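Local structure of murein peptide amidase A (Escherichia coli O157:H7, 5HXD) at residues 89-92 / 96-99; 98-101 / 105-108; 120-125 / 187-192; 18-23 / 138-143. The protein probably hydrolyses the gamma-D-glutamyl-diaminopimelic acid amide bond of the murein tripeptide, acting as a zinc-dependent amidase of the M14 peptidase family in peptidoglycan degradation. All blocks are in the same frame, centred on the assembly; numbering follows the deposited sequence.

Contact 1: 89-92 / 96-99; sequences RANA and DLNR
Arg89 closes on the carboxylate of Asp96 in a side-on salt bridge, two of its nitrogens gripping one oxygen. CB leads to CG set opposite the backbone N (chi1 165°), and the chain then runs straight to NE, carrying the guanidinium to Asp96. NE of Arg89 meets OD2 of Asp96 at 3.1 Å, from above the carboxylate plane. CZ of Arg89 stands 3.6 Å from OD2 of Asp96, and at the tip NH2 of Arg89 bonds OD2 of Asp96, also at 3.1 Å, on its syn lone pair. The oxygen lies in the guanidinium plane while the two groups stand at 90° to each other. The second oxygen looks elsewhere: OD1 of Asp96 accepts from Asn98 N at 3.1 Å, making an Asx turn, and from NE2 of His49, a predicted zinc ligand. Farther along, CD2 of Leu97 rests 3.7 Å from ND2 of Asn91, which is hydrogen-bonded to the carboxylates of Glu135 and Glu137. Asp96 is thus probably a second-shell residue that helps orient His49 while also gripping Arg89, which lies near the zinc, as expected of the zinc site of an M14 carboxypeptidase, where an aspartate typically backs a histidine ligand.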
loop_
_atom_site.group_PDB
_atom_site.type_symbol
_atom_site.label_atom_id
_atom_site.label_comp_id
_atom_site.label_asym_id
_atom_site.label_seq_id
_atom_site.Cartn_x
_atom_site.Cartn_y
_atom_site.Cartn_z
ATOM N N ARG A 89 7.063 -1.927 -6.656
ATOM C CA ARG A 89 7.343 -0.567 -7.118
ATOM C C ARG A 89 6.780 -0.268 -8.511
ATOM O O ARG A 89 6.302 0.826 -8.774
ATOM C CB ARG A 89 8.847 -0.342 -7.111
ATOM C CG ARG A 89 9.306 0.857 -7.888
ATOM C CD ARG A 89 10.809 0.849 -8.026
ATOM N NE ARG A 89 11.324 1.979 -8.794
ATOM C CZ ARG A 89 11.730 3.121 -8.250
ATOM N NH1 ARG A 89 11.687 3.282 -6.935
ATOM N NH2 ARG A 89 12.197 4.086 -9.012
ATOM N N ALA A 90 6.850 -1.253 -9.396
ATOM C CA ALA A 90 6.357 -1.194 -10.769
ATOM C C ALA A 90 4.873 -1.524 -10.870
ATOM O O ALA A 90 4.269 -1.953 -9.882
ATOM C CB ALA A 90 7.138 -2.155 -11.618
ATOM N N ASN A 91 4.279 -1.331 -12.059
ATOM C CA ASN A 91 2.904 -1.809 -12.308
ATOM C C ASN A 91 2.906 -3.300 -12.691
ATOM O O ASN A 91 3.928 -3.980 -12.582
ATOM C CB ASN A 91 2.178 -0.956 -13.368
ATOM C CG ASN A 91 2.647 -1.212 -14.814
ATOM O OD1 ASN A 91 3.554 -1.998 -15.074
ATOM N ND2 ASN A 91 2.006 -0.531 -15.762
ATOM N N ALA A 92 1.762 -3.806 -13.133
ATOM C CA ALA A 92 1.595 -5.240 -13.300
ATOM C C ALA A 92 2.420 -5.785 -14.476
ATOM O O ALA A 92 2.482 -6.997 -14.680
ATOM C CB ALA A 92 0.119 -5.567 -13.470
ATOM N N ASP A 96 8.462 0.478 -14.673
ATOM C CA ASP A 96 8.600 1.587 -13.732
ATOM C C ASP A 96 7.805 2.777 -14.310
ATOM O O ASP A 96 8.245 3.407 -15.268
ATOM C CB ASP A 96 10.083 1.945 -13.517
ATOM C CG ASP A 96 10.317 2.925 -12.344
ATOM O OD1 ASP A 96 9.406 3.724 -11.979
ATOM O OD2 ASP A 96 11.449 2.904 -11.798
ATOM N N LEU A 97 6.630 3.059 -13.750
ATOM C CA LEU A 97 5.747 4.089 -14.300
ATOM C C LEU A 97 6.433 5.461 -14.338
ATOM O O LEU A 97 6.072 6.321 -15.140
ATOM C CB LEU A 97 4.433 4.184 -13.498
ATOM C CG LEU A 97 3.408 3.051 -13.658
ATOM C CD1 LEU A 97 2.253 3.215 -12.690
ATOM C CD2 LEU A 97 2.910 2.946 -15.073
ATOM N N ASN A 98 7.423 5.655 -13.476
ATOM C CA ASN A 98 8.156 6.907 -13.440
ATOM C C ASN A 98 9.363 6.852 -14.363
ATOM O O ASN A 98 10.317 7.609 -14.191
ATOM C CB ASN A 98 8.596 7.241 -12.015
ATOM C CG ASN A 98 8.776 8.736 -11.786
ATOM O OD1 ASN A 98 7.937 9.555 -12.176
ATOM N ND2 ASN A 98 9.862 9.093 -11.126
ATOM N N ARG A 99 9.322 5.936 -15.326
ATOM C CA ARG A 99 10.230 5.982 -16.470
ATOM C C ARG A 99 9.395 5.819 -17.721
ATOM O O ARG A 99 9.935 5.749 -18.825
ATOM C CB ARG A 99 11.316 4.891 -16.414
ATOM C CG ARG A 99 12.208 4.916 -15.188
ATOM C CD ARG A 99 13.064 6.157 -15.143
ATOM N NE ARG A 99 13.905 6.183 -13.961
ATOM C CZ ARG A 99 13.496 6.550 -12.749
ATOM N NH1 ARG A 99 12.236 6.927 -12.544
ATOM N NH2 ARG A 99 14.350 6.518 -11.731
#

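Contact 2: 98-101 / 105-108; sequences NRNF and NWKE
The indole of Trp106 lies against the backbone of residues 99-101, reaching it with the pyrrole end of the ring. CG stands opposite the backbone N (chi1 -176°), and with chi2 near 91° this turns the CD1-NE1 border toward residues 99-101. CD1 of Trp106 comes to 3.1 Å from the carbonyl O of Arg99 and lies 3.7 Å from O of Phe101, both oxygens approaching the ring obliquely. Near the ring plane, at the edge, CA of Asn100 lies 3.8 Å from NE1 of Trp106. NE1 is also near O of Arg99, but the N-H does not point at it, and its hydrogen bond goes instead to the carbonyl of Thr128. Asn100 runs alongside the indole, pointing the same way, with its amide plane turned 69° from the ring. Its ND2 is 4.1 Å from NE1 of Trp106, a spacing explained by a shared target, since ND2 too donates to Thr128 O. At its other end the Asn100 amide accepts through OD1 from Glu135 N and Thr138 OG1, so the group is fixed from both sides. The Phe101 ring turns the other way, packing edge-to-face with Phe195 and against helix 136-148. Over one face of Trp106, toward the rim, sits the backbone N of Glu108, 3.4 Å above the ring plane. The two segments thus meet by packing. The convergence of an indole N-H and an amide N-H on the one carbonyl of Thr128 implies an indirect tie, with a third segment holding both parts of the loop together.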
loop_
_atom_site.group_PDB
_atom_site.type_symbol
_atom_site.label_atom_id
_atom_site.label_comp_id
_atom_site.label_asym_id
_atom_site.label_seq_id
_atom_site.Cartn_x
_atom_site.Cartn_y
_atom_site.Cartn_z
ATOM N N ASN A 98 7.423 5.655 -13.476
ATOM C CA ASN A 98 8.156 6.907 -13.440
ATOM C C ASN A 98 9.363 6.852 -14.363
ATOM O O ASN A 98 10.317 7.609 -14.191
ATOM C CB ASN A 98 8.596 7.241 -12.015
ATOM C CG ASN A 98 8.776 8.736 -11.786
ATOM O OD1 ASN A 98 7.937 9.555 -12.176
ATOM N ND2 ASN A 98 9.862 9.093 -11.126
ATOM N N ARG A 99 9.322 5.936 -15.326
ATOM C CA ARG A 99 10.230 5.982 -16.470
ATOM C C ARG A 99 9.395 5.819 -17.721
ATOM O O ARG A 99 9.935 5.749 -18.825
ATOM C CB ARG A 99 11.316 4.891 -16.414
ATOM C CG ARG A 99 12.208 4.916 -15.188
ATOM C CD ARG A 99 13.064 6.157 -15.143
ATOM N NE ARG A 99 13.905 6.183 -13.961
ATOM C CZ ARG A 99 13.496 6.550 -12.749
ATOM N NH1 ARG A 99 12.236 6.927 -12.544
ATOM N NH2 ARG A 99 14.350 6.518 -11.731
ATOM N N ASN A 100 8.077 5.772 -17.537
ATOM C CA ASN A 100 7.123 5.510 -18.620
ATOM C C ASN A 100 6.392 6.746 -19.227
ATOM O O ASN A 100 5.558 6.597 -20.120
ATOM C CB ASN A 100 6.079 4.502 -18.115
ATOM C CG ASN A 100 5.357 3.773 -19.246
ATOM O OD1 ASN A 100 4.122 3.778 -19.315
ATOM N ND2 ASN A 100 6.125 3.146 -20.140
ATOM N N PHE A 101 6.688 7.959 -18.771
ATOM C CA PHE A 101 5.942 9.112 -19.264
ATOM C C PHE A 101 6.501 9.613 -20.596
ATOM O O PHE A 101 7.721 9.725 -20.768
ATOM C CB PHE A 101 5.928 10.234 -18.217
ATOM C CG PHE A 101 4.993 9.974 -17.072
ATOM C CD1 PHE A 101 3.709 10.504 -17.076
ATOM C CD2 PHE A 101 5.383 9.185 -16.003
ATOM C CE1 PHE A 101 2.820 10.263 -16.029
ATOM C CE2 PHE A 101 4.505 8.937 -14.948
ATOM C CZ PHE A 101 3.210 9.485 -14.967
ATOM N N ASN A 105 12.609 12.942 -23.132
ATOM C CA ASN A 105 13.799 12.182 -22.740
ATOM C C ASN A 105 13.560 10.699 -22.460
ATOM O O ASN A 105 14.429 10.054 -21.879
ATOM C CB ASN A 105 14.443 12.807 -21.502
ATOM C CG ASN A 105 13.593 12.651 -20.261
ATOM O OD1 ASN A 105 12.437 12.230 -20.328
ATOM N ND2 ASN A 105 14.153 13.013 -19.118
ATOM N N TRP A 106 12.392 10.183 -22.862
ATOM C CA TRP A 106 12.024 8.776 -22.667
ATOM C C TRP A 106 12.961 7.857 -23.418
ATOM O O TRP A 106 13.214 8.055 -24.604
ATOM C CB TRP A 106 10.578 8.499 -23.123
ATOM C CG TRP A 106 10.114 7.061 -22.849
ATOM C CD1 TRP A 106 9.474 6.604 -21.722
ATOM C CD2 TRP A 106 10.265 5.917 -23.706
ATOM N NE1 TRP A 106 9.228 5.256 -21.822
ATOM C CE2 TRP A 106 9.702 4.807 -23.026
ATOM C CE3 TRP A 106 10.829 5.718 -24.973
ATOM C CZ2 TRP A 106 9.683 3.515 -23.578
ATOM C CZ3 TRP A 106 10.814 4.425 -25.519
ATOM C CH2 TRP A 106 10.240 3.344 -24.818
ATOM N N LYS A 107 13.461 6.842 -22.723
ATOM C CA LYS A 107 14.355 5.850 -23.319
ATOM C C LYS A 107 13.861 4.429 -23.120
ATOM O O LYS A 107 13.487 4.036 -22.017
ATOM C CB LYS A 107 15.767 5.988 -22.742
ATOM C CG LYS A 107 16.539 7.172 -23.335
ATOM C CD LYS A 107 16.512 7.128 -24.863
ATOM C CE LYS A 107 17.475 8.131 -25.481
ATOM N NZ LYS A 107 17.967 7.642 -26.805
ATOM N N GLU A 108 13.867 3.667 -24.208
ATOM C CA GLU A 108 13.461 2.259 -24.195
ATOM C C GLU A 108 14.421 1.391 -23.399
ATOM O O GLU A 108 15.566 1.758 -23.209
ATOM C CB GLU A 108 13.371 1.726 -25.630
ATOM C CG GLU A 108 12.727 0.351 -25.772
ATOM C CD GLU A 108 12.812 -0.200 -27.188
ATOM O OE1 GLU A 108 12.458 0.540 -28.131
ATOM O OE2 GLU A 108 13.239 -1.369 -27.358
HETATM O O HOH W 1 13.065 5.557 -20.021
#

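Contact 3: 120-125 / 187-192; sequences EERDVV and VGYETP
An off-centre cation-pi contact between Arg122 and Tyr189 joins the edge of the hairpin formed by strands 110-114 and 122-127 to the loop after strand 183-184. The guanidinium tilts over the phenol ring, the planes 32° apart, so the pair is neither flat-stacked nor perpendicular. CZ of Arg122 is 4.4 Å from the centroid of the Tyr189 ring and 30° off its normal. A bend in the arginine chain at chi3 (70°) turns the guanidinium face toward the ring. In the model CG2 of Val187 lies over the rim of the opposite face, the backbone there being less certain. Beside Arg122, Asp123 and Val124 form a classic beta bulge facing Tyr113, and Asp123 makes a salt bridge with Arg7 of the second subunit. Tyr189 itself lies close to Glu210, the predicted proton donor/acceptor, and to the zinc, consistent with the loop tyrosine that borders the substrate pocket in M14 carboxypeptidases. The contact is at the surface and the loop also touches a crystal neighbour, so its exact pose may owe something to packing. The closest approach is at one terminal guanidinium nitrogen, where NH2 of Arg122 sits 3.5 Å from CD1 of Tyr189.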
loop_
_atom_site.group_PDB
_atom_site.type_symbol
_atom_site.label_atom_id
_atom_site.label_comp_id
_atom_site.label_asym_id
_atom_site.label_seq_id
_atom_site.Cartn_x
_atom_site.Cartn_y
_atom_site.Cartn_z
ATOM N N GLU A 120 23.678 -0.877 -1.426
ATOM C CA GLU A 120 24.753 0.054 -1.752
ATOM C C GLU A 120 24.707 0.541 -3.190
ATOM O O GLU A 120 25.337 1.543 -3.523
ATOM C CB GLU A 120 26.120 -0.585 -1.481
ATOM C CG GLU A 120 26.316 -1.075 -0.058
ATOM C CD GLU A 120 27.772 -1.361 0.255
ATOM O OE1 GLU A 120 28.594 -1.381 -0.695
ATOM O OE2 GLU A 120 28.094 -1.551 1.452
ATOM N N GLU A 121 23.971 -0.162 -4.045
ATOM C CA GLU A 121 23.828 0.281 -5.424
ATOM C C GLU A 121 22.388 0.156 -5.916
ATOM O O GLU A 121 21.518 -0.349 -5.213
ATOM C CB GLU A 121 24.779 -0.494 -6.349
ATOM C CG GLU A 121 26.077 0.280 -6.625
ATOM C CD GLU A 121 26.525 0.223 -8.079
ATOM O OE1 GLU A 121 25.681 -0.078 -8.956
ATOM O OE2 GLU A 121 27.713 0.518 -8.353
ATOM N N ARG A 122 22.150 0.658 -7.122
ATOM C CA ARG A 122 20.886 0.496 -7.821
ATOM C C ARG A 122 21.101 -0.587 -8.869
ATOM O O ARG A 122 21.811 -0.370 -9.850
ATOM C CB ARG A 122 20.437 1.815 -8.476
ATOM C CG ARG A 122 20.194 2.973 -7.499
ATOM C CD ARG A 122 20.388 4.354 -8.154
ATOM N NE ARG A 122 19.349 4.699 -9.125
ATOM C CZ ARG A 122 19.587 5.059 -10.386
ATOM N NH1 ARG A 122 20.836 5.122 -10.847
ATOM N NH2 ARG A 122 18.570 5.352 -11.193
ATOM N N ASP A 123 20.518 -1.764 -8.659
ATOM C CA ASP A 123 20.756 -2.862 -9.582
ATOM C C ASP A 123 19.499 -3.673 -9.896
ATOM O O ASP A 123 19.526 -4.534 -10.781
ATOM C CB ASP A 123 21.871 -3.787 -9.049
ATOM C CG ASP A 123 21.727 -4.115 -7.571
ATOM O OD1 ASP A 123 20.604 -3.991 -7.034
ATOM O OD2 ASP A 123 22.747 -4.510 -6.951
ATOM N N VAL A 124 18.402 -3.395 -9.202
ATOM C CA VAL A 124 17.145 -4.078 -9.495
ATOM C C VAL A 124 16.502 -3.585 -10.792
ATOM O O VAL A 124 16.078 -2.431 -10.898
ATOM C CB VAL A 124 16.142 -3.911 -8.368
ATOM C CG1 VAL A 124 14.972 -4.862 -8.588
ATOM C CG2 VAL A 124 16.823 -4.164 -7.026
ATOM N N VAL A 125 16.409 -4.481 -11.771
ATOM C CA VAL A 125 15.963 -4.118 -13.115
ATOM C C VAL A 125 14.433 -4.003 -13.240
ATOM O O VAL A 125 13.684 -4.843 -12.727
ATOM C CB VAL A 125 16.502 -5.141 -14.161
ATOM C CG1 VAL A 125 15.880 -4.912 -15.542
ATOM C CG2 VAL A 125 18.007 -5.051 -14.251
ATOM N N VAL A 187 17.046 14.823 -7.362
ATOM C CA VAL A 187 17.704 13.583 -6.963
ATOM C C VAL A 187 18.914 13.403 -7.876
ATOM O O VAL A 187 18.771 13.102 -9.066
ATOM C CB VAL A 187 16.759 12.336 -7.058
ATOM C CG1 VAL A 187 15.799 12.298 -5.891
ATOM C CG2 VAL A 187 15.981 12.305 -8.380
ATOM N N GLY A 188 20.111 13.586 -7.335
ATOM C CA GLY A 188 21.327 13.609 -8.139
ATOM C C GLY A 188 21.587 12.477 -9.124
ATOM O O GLY A 188 22.747 12.139 -9.380
ATOM N N TYR A 189 20.525 11.886 -9.673
ATOM C CA TYR A 189 20.652 10.912 -10.762
ATOM C C TYR A 189 19.561 11.168 -11.803
ATOM O O TYR A 189 18.571 11.854 -11.527
ATOM C CB TYR A 189 20.591 9.455 -10.253
ATOM C CG TYR A 189 19.355 9.133 -9.457
ATOM C CD1 TYR A 189 18.203 8.653 -10.075
ATOM C CD2 TYR A 189 19.331 9.322 -8.084
ATOM C CE1 TYR A 189 17.065 8.371 -9.334
ATOM C CE2 TYR A 189 18.202 9.033 -7.337
ATOM C CZ TYR A 189 17.080 8.557 -7.963
ATOM O OH TYR A 189 15.971 8.281 -7.208
ATOM N N GLU A 190 19.765 10.598 -12.993
ATOM C CA GLU A 190 18.914 10.817 -14.161
ATOM C C GLU A 190 17.694 9.900 -14.158
ATOM O O GLU A 190 17.805 8.740 -13.808
ATOM C CB GLU A 190 19.734 10.608 -15.445
ATOM C CG GLU A 190 19.425 11.592 -16.571
ATOM C CD GLU A 190 20.627 11.839 -17.476
ATOM O OE1 GLU A 190 21.422 12.761 -17.164
ATOM O OE2 GLU A 190 20.776 11.122 -18.492
ATOM N N THR A 191 16.530 10.429 -14.533
ATOM C CA THR A 191 15.305 9.635 -14.585
ATOM C C THR A 191 14.525 9.858 -15.892
ATOM O O THR A 191 13.506 10.533 -15.892
ATOM C CB THR A 191 14.369 9.947 -13.385
ATOM O OG1 THR A 191 13.897 11.291 -13.486
ATOM C CG2 THR A 191 15.083 9.776 -12.050
ATOM N N PRO A 192 14.985 9.247 -17.002
ATOM C CA PRO A 192 14.308 9.399 -18.296
ATOM C C PRO A 192 12.862 8.926 -18.246
ATOM O O PRO A 192 12.577 7.891 -17.655
ATOM C CB PRO A 192 15.132 8.508 -19.232
ATOM C CG PRO A 192 15.758 7.485 -18.335
ATOM C CD PRO A 192 16.041 8.212 -17.048
#

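Contact 4: 18-23 / 138-143; sequences EHYGRS and TQALCQ
The carbonyl O of Ala140 accepts a hydrogen bond from a water at 2.6 Å, and the same water also donates to O of Tyr20, bridging strand 18-22 and helix 136-148. The second bond is modelled too short for its length to be trusted, but the bridge itself passes from strand carbonyl to helix carbonyl and lies at the edge of the Tyr20 ring, in its plane. The rest is packing, partly against backbone polar atoms. Tyr20 carries its CG between the backbone N and the carbonyl carbon (chi1 67°), which carries the ring obliquely across the helix. Its CD1 meets CB of Ala140 at 3.6 Å and the helix carbonyl O of Ala140 at 3.5 Å. Farther along the same side, CE1 of Tyr20 is 3.7 Å from N of Leu141, and at the ring's far end OH of Tyr20 reaches CD1 of Leu141 at 4.1 Å. The methyl of Ala140 in turn lies 3.5 Å from O of Tyr20. At the Gly21 backbone angles (157°, -155°) a side chain would jam against the carbonyl O of Tyr20 and press on CB of Ala140, so the bare CA lets strand and helix come this close. Leu29 of the paired strand also covers Ala140, while Leu144 also touches Tyr20. The contact is strand-on-helix packing: the two-stranded antiparallel sheet of 18-22 and 28-31 lies against helix 136-148 of the M14 alpha/beta fold.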
loop_
_atom_site.group_PDB
_atom_site.type_symbol
_atom_site.label_atom_id
_atom_site.label_comp_id
_atom_site.label_asym_id
_atom_site.label_seq_id
_atom_site.Cartn_x
_atom_site.Cartn_y
_atom_site.Cartn_z
ATOM N N GLU A 18 -14.360 10.270 -8.091
ATOM C CA GLU A 18 -14.533 10.043 -9.521
ATOM C C GLU A 18 -13.519 9.016 -10.005
ATOM O O GLU A 18 -12.546 8.735 -9.313
ATOM C CB GLU A 18 -14.369 11.347 -10.303
ATOM C CG GLU A 18 -15.341 12.470 -9.938
ATOM C CD GLU A 18 -16.806 12.044 -9.978
ATOM O OE1 GLU A 18 -17.199 11.233 -10.850
ATOM O OE2 GLU A 18 -17.571 12.531 -9.121
ATOM N N HIS A 19 -13.739 8.455 -11.188
ATOM C CA HIS A 19 -12.738 7.599 -11.824
ATOM C C HIS A 19 -12.146 8.243 -13.090
ATOM O O HIS A 19 -12.901 8.667 -13.958
ATOM C CB HIS A 19 -13.334 6.237 -12.208
ATOM C CG HIS A 19 -13.838 5.427 -11.046
ATOM N ND1 HIS A 19 -13.080 5.190 -9.921
ATOM C CD2 HIS A 19 -14.992 4.744 -10.880
ATOM C CE1 HIS A 19 -13.771 4.427 -9.087
ATOM N NE2 HIS A 19 -14.927 4.136 -9.645
ATOM N N TYR A 20 -10.818 8.286 -13.221
ATOM C CA TYR A 20 -10.200 8.684 -14.499
ATOM C C TYR A 20 -9.578 7.515 -15.285
ATOM O O TYR A 20 -8.743 7.735 -16.171
ATOM C CB TYR A 20 -9.125 9.753 -14.285
ATOM C CG TYR A 20 -7.898 9.264 -13.533
ATOM C CD1 TYR A 20 -6.764 8.838 -14.210
ATOM C CD2 TYR A 20 -7.874 9.248 -12.139
ATOM C CE1 TYR A 20 -5.652 8.411 -13.526
ATOM C CE2 TYR A 20 -6.771 8.823 -11.451
ATOM C CZ TYR A 20 -5.664 8.402 -12.143
ATOM O OH TYR A 20 -4.557 7.982 -11.438
ATOM N N GLY A 21 -9.965 6.279 -14.961
ATOM C CA GLY A 21 -9.603 5.164 -15.815
ATOM C C GLY A 21 -9.579 3.793 -15.178
ATOM O O GLY A 21 -10.257 3.546 -14.185
ATOM N N ARG A 22 -8.790 2.901 -15.777
ATOM C CA ARG A 22 -8.552 1.553 -15.270
ATOM C C ARG A 22 -7.059 1.159 -15.324
ATOM O O ARG A 22 -6.368 1.361 -16.333
ATOM C CB ARG A 22 -9.380 0.532 -16.051
ATOM C CG ARG A 22 -10.875 0.592 -15.807
ATOM C CD ARG A 22 -11.210 0.204 -14.391
ATOM N NE ARG A 22 -12.596 0.485 -14.002
ATOM C CZ ARG A 22 -13.242 -0.193 -13.052
ATOM N NH1 ARG A 22 -12.617 -1.171 -12.425
ATOM N NH2 ARG A 22 -14.498 0.100 -12.727
ATOM N N SER A 23 -6.580 0.582 -14.220
ATOM C CA SER A 23 -5.277 -0.081 -14.173
ATOM C C SER A 23 -5.252 -1.259 -15.124
ATOM O O SER A 23 -6.292 -1.772 -15.521
ATOM C CB SER A 23 -4.943 -0.562 -12.747
ATOM O OG SER A 23 -5.851 -1.558 -12.281
ATOM N N THR A 138 -0.285 5.267 -16.919
ATOM C CA THR A 138 0.416 6.469 -17.370
ATOM C C THR A 138 -0.443 7.354 -18.270
ATOM O O THR A 138 -0.522 8.576 -18.097
ATOM C CB THR A 138 1.682 6.112 -18.138
ATOM O OG1 THR A 138 2.522 5.305 -17.302
ATOM C CG2 THR A 138 2.409 7.393 -18.602
ATOM N N GLN A 139 -1.071 6.719 -19.250
ATOM C CA GLN A 139 -1.951 7.412 -20.165
ATOM C C GLN A 139 -3.085 8.083 -19.427
ATOM O O GLN A 139 -3.380 9.247 -19.681
ATOM C CB GLN A 139 -2.478 6.446 -21.224
ATOM C CG GLN A 139 -1.412 6.142 -22.275
ATOM C CD GLN A 139 -1.619 4.818 -22.992
ATOM O OE1 GLN A 139 -2.724 4.270 -23.012
ATOM N NE2 GLN A 139 -0.548 4.298 -23.594
ATOM N N ALA A 140 -3.697 7.357 -18.501
ATOM C CA ALA A 140 -4.848 7.871 -17.784
ATOM C C ALA A 140 -4.503 9.136 -17.012
ATOM O O ALA A 140 -5.249 10.114 -17.054
ATOM C CB ALA A 140 -5.395 6.837 -16.867
ATOM N N LEU A 141 -3.376 9.121 -16.314
ATOM C CA LEU A 141 -2.970 10.310 -15.581
ATOM C C LEU A 141 -2.644 11.460 -16.534
ATOM O O LEU A 141 -2.958 12.593 -16.237
ATOM C CB LEU A 141 -1.762 10.031 -14.684
ATOM C CG LEU A 141 -1.417 11.199 -13.747
ATOM C CD1 LEU A 141 -2.462 11.333 -12.655
ATOM C CD2 LEU A 141 -0.028 11.080 -13.151
ATOM N N CYS A 142 -2.003 11.164 -17.662
ATOM C CA CYS A 142 -1.638 12.182 -18.643
ATOM C C CYS A 142 -2.847 12.906 -19.221
ATOM O O CYS A 142 -2.785 14.118 -19.489
ATOM C CB CYS A 142 -0.835 11.567 -19.786
ATOM S SG CYS A 142 0.886 11.312 -19.394
ATOM N N GLN A 143 -3.938 12.166 -19.418
ATOM C CA GLN A 143 -5.157 12.747 -19.959
ATOM C C GLN A 143 -5.938 13.535 -18.906
ATOM O O GLN A 143 -6.515 14.594 -19.209
ATOM C CB GLN A 143 -6.035 11.666 -20.587
ATOM C CG GLN A 143 -5.572 11.262 -21.985
ATOM C CD GLN A 143 -5.156 12.470 -22.853
ATOM O OE1 GLN A 143 -5.870 13.488 -22.925
ATOM N NE2 GLN A 143 -3.988 12.362 -23.504
HETATM O O HOH W 2 -7.812 9.634 -17.324
#

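In the fold
Contacts 1 and 2 follow one another in the long loop between helix 81-85 and strand 110-114, share Asn98 and Arg99, and have centres 10 Å apart. Contact 3 lies about 14 and 13 Å from their centres, on the same side of the chain's centre; Arg99 packs on its Thr191 and Pro192, and Arg89 and Tyr189 lie near the zinc. Contact 4, whose segments enclose both loop contacts in sequence, is centred 15 Å from contact 1 and 18 Å from contact 2, touching both through Thr138, Leu141 and Cys142; only contact 3, 27 Å away, is untouched. The loop thus joins the metal site to the helix against which the hairpin 18-22/28-31 packs.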